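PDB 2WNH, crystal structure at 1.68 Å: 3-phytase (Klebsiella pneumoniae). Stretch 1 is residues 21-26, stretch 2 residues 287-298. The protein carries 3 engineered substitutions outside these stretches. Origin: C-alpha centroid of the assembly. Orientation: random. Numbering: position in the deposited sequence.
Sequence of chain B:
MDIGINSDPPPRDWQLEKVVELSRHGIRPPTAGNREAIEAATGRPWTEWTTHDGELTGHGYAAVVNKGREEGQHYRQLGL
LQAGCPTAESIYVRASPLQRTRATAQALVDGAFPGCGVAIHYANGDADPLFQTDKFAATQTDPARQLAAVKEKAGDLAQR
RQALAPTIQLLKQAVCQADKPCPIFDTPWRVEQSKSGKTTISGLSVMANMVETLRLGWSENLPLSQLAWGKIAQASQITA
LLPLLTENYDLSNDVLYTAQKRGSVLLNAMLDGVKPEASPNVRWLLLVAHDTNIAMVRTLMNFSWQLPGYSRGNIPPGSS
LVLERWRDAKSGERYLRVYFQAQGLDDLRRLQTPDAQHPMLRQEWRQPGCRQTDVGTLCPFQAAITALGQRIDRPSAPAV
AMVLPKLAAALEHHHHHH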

# COMPACT_ATOMS: atom_id res chain seq x y z
N GLU B 21 -7.49 -1.04 -28.66
CA GLU B 21 -7.79 0.35 -28.35
C GLU B 21 -6.94 1.33 -29.16
O GLU B 21 -5.71 1.14 -29.33
N LEU B 22 -7.62 2.36 -29.68
CA LEU B 22 -7.00 3.47 -30.41
C LEU B 22 -7.25 4.75 -29.63
O LEU B 22 -8.36 5.27 -29.63
N SER B 23 -6.18 5.28 -29.02
CA SER B 23 -6.25 6.44 -28.16
C SER B 23 -5.70 7.67 -28.87
O SER B 23 -4.74 7.56 -29.62
N ARG B 24 -6.30 8.83 -28.58
CA ARG B 24 -5.70 10.10 -28.96
C ARG B 24 -4.62 10.40 -27.94
O ARG B 24 -4.72 9.97 -26.78
N HIS B 25 -3.61 11.15 -28.35
CA HIS B 25 -2.67 11.69 -27.37
C HIS B 25 -3.40 12.59 -26.35
O HIS B 25 -4.55 13.01 -26.57
N GLY B 26 -2.76 12.82 -25.21
CA GLY B 26 -3.31 13.72 -24.19
C GLY B 26 -3.13 15.19 -24.55
O GLY B 26 -2.73 15.53 -25.68
N LEU B 287 -2.97 1.20 -29.27
CA LEU B 287 -2.43 2.06 -30.32
C LEU B 287 -2.67 3.51 -29.91
O LEU B 287 -3.77 3.88 -29.51
N VAL B 288 -1.64 4.34 -30.05
CA VAL B 288 -1.76 5.71 -29.59
C VAL B 288 -1.35 6.63 -30.75
O VAL B 288 -0.21 6.59 -31.22
N ALA B 289 -2.30 7.46 -31.17
CA ALA B 289 -2.11 8.32 -32.34
C ALA B 289 -2.88 9.64 -32.19
O ALA B 289 -2.91 10.24 -31.11
N HIS B 290 -3.52 10.08 -33.26
CA HIS B 290 -4.00 11.46 -33.36
C HIS B 290 -5.50 11.47 -33.61
O HIS B 290 -6.09 10.47 -34.02
N ASP B 291 -6.13 12.62 -33.33
CA ASP B 291 -7.55 12.75 -33.55
C ASP B 291 -7.89 12.52 -35.02
O ASP B 291 -8.93 11.96 -35.33
N THR B 292 -7.00 12.93 -35.92
CA THR B 292 -7.13 12.66 -37.36
C THR B 292 -7.40 11.17 -37.65
O THR B 292 -8.31 10.80 -38.41
N ASN B 293 -6.58 10.31 -37.04
CA ASN B 293 -6.70 8.87 -37.22
C ASN B 293 -8.02 8.33 -36.68
O ASN B 293 -8.70 7.53 -37.35
N ILE B 294 -8.39 8.74 -35.47
CA ILE B 294 -9.66 8.35 -34.88
C ILE B 294 -10.85 8.77 -35.73
O ILE B 294 -11.76 7.98 -35.97
N ALA B 295 -10.84 10.02 -36.20
CA ALA B 295 -11.91 10.52 -37.08
C ALA B 295 -12.04 9.69 -38.36
O ALA B 295 -13.15 9.33 -38.76
N MET B 296 -10.92 9.38 -38.99
CA MET B 296 -11.00 8.59 -40.23
C MET B 296 -11.54 7.19 -39.97
O MET B 296 -12.42 6.70 -40.69
N VAL B 297 -11.03 6.55 -38.92
CA VAL B 297 -11.53 5.24 -38.54
C VAL B 297 -13.04 5.22 -38.23
O VAL B 297 -13.76 4.35 -38.74
N ARG B 298 -13.53 6.15 -37.41
CA ARG B 298 -14.96 6.15 -37.08
C ARG B 298 -15.80 6.46 -38.32
O ARG B 298 -16.90 5.96 -38.44

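Two parallel strands, 21-24 and 287-289, lie side by side, and helix 291-298 folds back over the face of the sheet that carries L22, R24, L287 and A289.

E21 adds little with its side chain: CA-to-CB points sideways, chi1 and chi2 are both t, and the carboxylate finds its partners elsewhere in the structure. Its carbonyl, E21 O, accepts from L287 N at 2.7 Å.

L22 is the apolar hub. With chi1 t and chi2 p, it sends its two methyls to different neighbours. L22 CD1 stays over the sheet, 3.9 Å from L287 CB and 4.3 Å from A289 CB, while L22 CD2 reaches the helix, 3.7 Å from I294 CG1 and 4.1 Å from V297 CG2. I294 (m, t) and V297 (t) sit three residues apart, so one helical turn presents both to the same leucine.

S23 points to the other face, along with V288. The pair is loose, S23 CB to V288 CG2 being 4.2 Å, and the t rotamer turns the hydroxyl to its own strand, where S23 OG donates to R24 O at 2.8 Å. The backbone does the joining: S23 N donates to L287 O at 2.8 Å, and A289 N to S23 O at 2.9 Å.

R24 returns to the helix face. I294 CD1 packs 3.8 Å from R24 CB, and the all-t chain (chi1 to chi3) then runs out to D291 near the start of the helix. The salt bridge, R24 NH2 to D291 OD2 at 3.5 Å, is purely electrostatic, because the oxygen lies over a face of the guanidinium and no N-H points at it. Hydrogen bonding runs instead through water 1, which accepts from R24 NE at 2.9 Å and from D291 N at 2.9 Å, tying the arginine to the helix's first turn.

H25 leaves the strand, yet its backbone extends the ladder, H25 N donating to A289 O at 3.0 Å. Its p rotamer swings the ring end nearer to stretch 2, while H25 ND1 donates to G26 O at 2.8 Å. Water 2 bridges H25 NE2 (2.8 Å) and H290 ND1 (2.7 Å). H290, the N-cap residue, has its CA-to-CB bond pointing away, but its m rotamer still leaves H290 ND1 3.7 Å from H25 CD2. G26 touches nothing in stretch 2.

The rule is layered: backbone register, one branched leucine under the helix, then charge and water at the helix start.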

# COMPACT_ATOMS: atom_id res chain seq x y z
CB GLU B 21 -7.54 0.58 -26.85
CG GLU B 21 -7.85 1.99 -26.36
CD GLU B 21 -7.89 2.07 -24.85
OE1 GLU B 21 -7.30 1.21 -24.19
OE2 GLU B 21 -8.57 2.98 -24.32
CB LEU B 22 -7.60 3.57 -31.84
CG LEU B 22 -7.05 4.74 -32.70
CD1 LEU B 22 -5.53 4.61 -32.96
CD2 LEU B 22 -7.82 4.88 -34.02
CB SER B 23 -5.36 6.20 -26.93
OG SER B 23 -5.40 7.32 -26.03
CB ARG B 24 -6.75 11.24 -28.94
CG ARG B 24 -6.22 12.55 -29.53
CD ARG B 24 -7.18 13.73 -29.34
NE ARG B 24 -6.48 14.98 -29.73
CZ ARG B 24 -6.96 16.21 -29.55
NH1 ARG B 24 -8.16 16.40 -29.02
NH2 ARG B 24 -6.22 17.27 -29.90
CB HIS B 25 -1.54 12.42 -28.08
CG HIS B 25 -2.01 13.56 -28.93
ND1 HIS B 25 -2.48 14.74 -28.40
CD2 HIS B 25 -2.10 13.68 -30.28
CE1 HIS B 25 -2.84 15.55 -29.39
NE2 HIS B 25 -2.61 14.93 -30.53
CB LEU B 287 -3.16 1.80 -31.64
CG LEU B 287 -3.26 0.34 -32.10
CD1 LEU B 287 -4.04 0.29 -33.42
CD2 LEU B 287 -1.88 -0.28 -32.26
CB VAL B 288 -0.93 5.95 -28.31
CG1 VAL B 288 -1.15 7.37 -27.78
CG2 VAL B 288 -1.33 4.92 -27.19
CB ALA B 289 -2.49 7.57 -33.63
CB HIS B 290 -3.19 12.21 -34.44
CG HIS B 290 -1.71 12.00 -34.32
ND1 HIS B 290 -0.88 12.87 -33.64
CD2 HIS B 290 -0.92 10.98 -34.74
CE1 HIS B 290 0.36 12.40 -33.66
NE2 HIS B 290 0.36 11.25 -34.33
CB ASP B 291 -8.09 14.10 -33.05
CG ASP B 291 -7.26 15.31 -33.51
OD1 ASP B 291 -6.35 15.21 -34.37
OD2 ASP B 291 -7.55 16.41 -33.00
CB THR B 292 -5.84 13.12 -38.06
OG1 THR B 292 -5.69 14.53 -37.86
CG2 THR B 292 -5.92 12.86 -39.58
CB ASN B 293 -5.51 8.16 -36.56
CG ASN B 293 -4.18 8.68 -37.03
OD1 ASN B 293 -3.50 9.43 -36.33
ND2 ASN B 293 -3.80 8.33 -38.26
CB ILE B 294 -9.83 8.83 -33.43
CG1 ILE B 294 -8.76 8.14 -32.57
CG2 ILE B 294 -11.24 8.50 -32.93
CD1 ILE B 294 -8.62 8.69 -31.13
CB ALA B 295 -11.70 11.99 -37.41
CB MET B 296 -9.66 8.57 -40.93
CG MET B 296 -9.32 9.92 -41.53
SD MET B 296 -7.72 9.94 -42.35
CE MET B 296 -6.59 9.45 -41.07
CB VAL B 297 -10.70 4.65 -37.38
CG1 VAL B 297 -11.34 3.34 -36.91
CG2 VAL B 297 -9.27 4.42 -37.86
CB ARG B 298 -15.31 7.09 -35.90
CG ARG B 298 -14.95 8.56 -36.08
CD ARG B 298 -16.11 9.43 -36.60
NE ARG B 298 -15.64 10.80 -36.80
CZ ARG B 298 -15.54 11.69 -35.81
NH1 ARG B 298 -15.88 11.34 -34.57
NH2 ARG B 298 -15.09 12.94 -36.04
O HOH W 1 -4.70 14.81 -32.04
O HOH W 2 -1.75 15.42 -33.11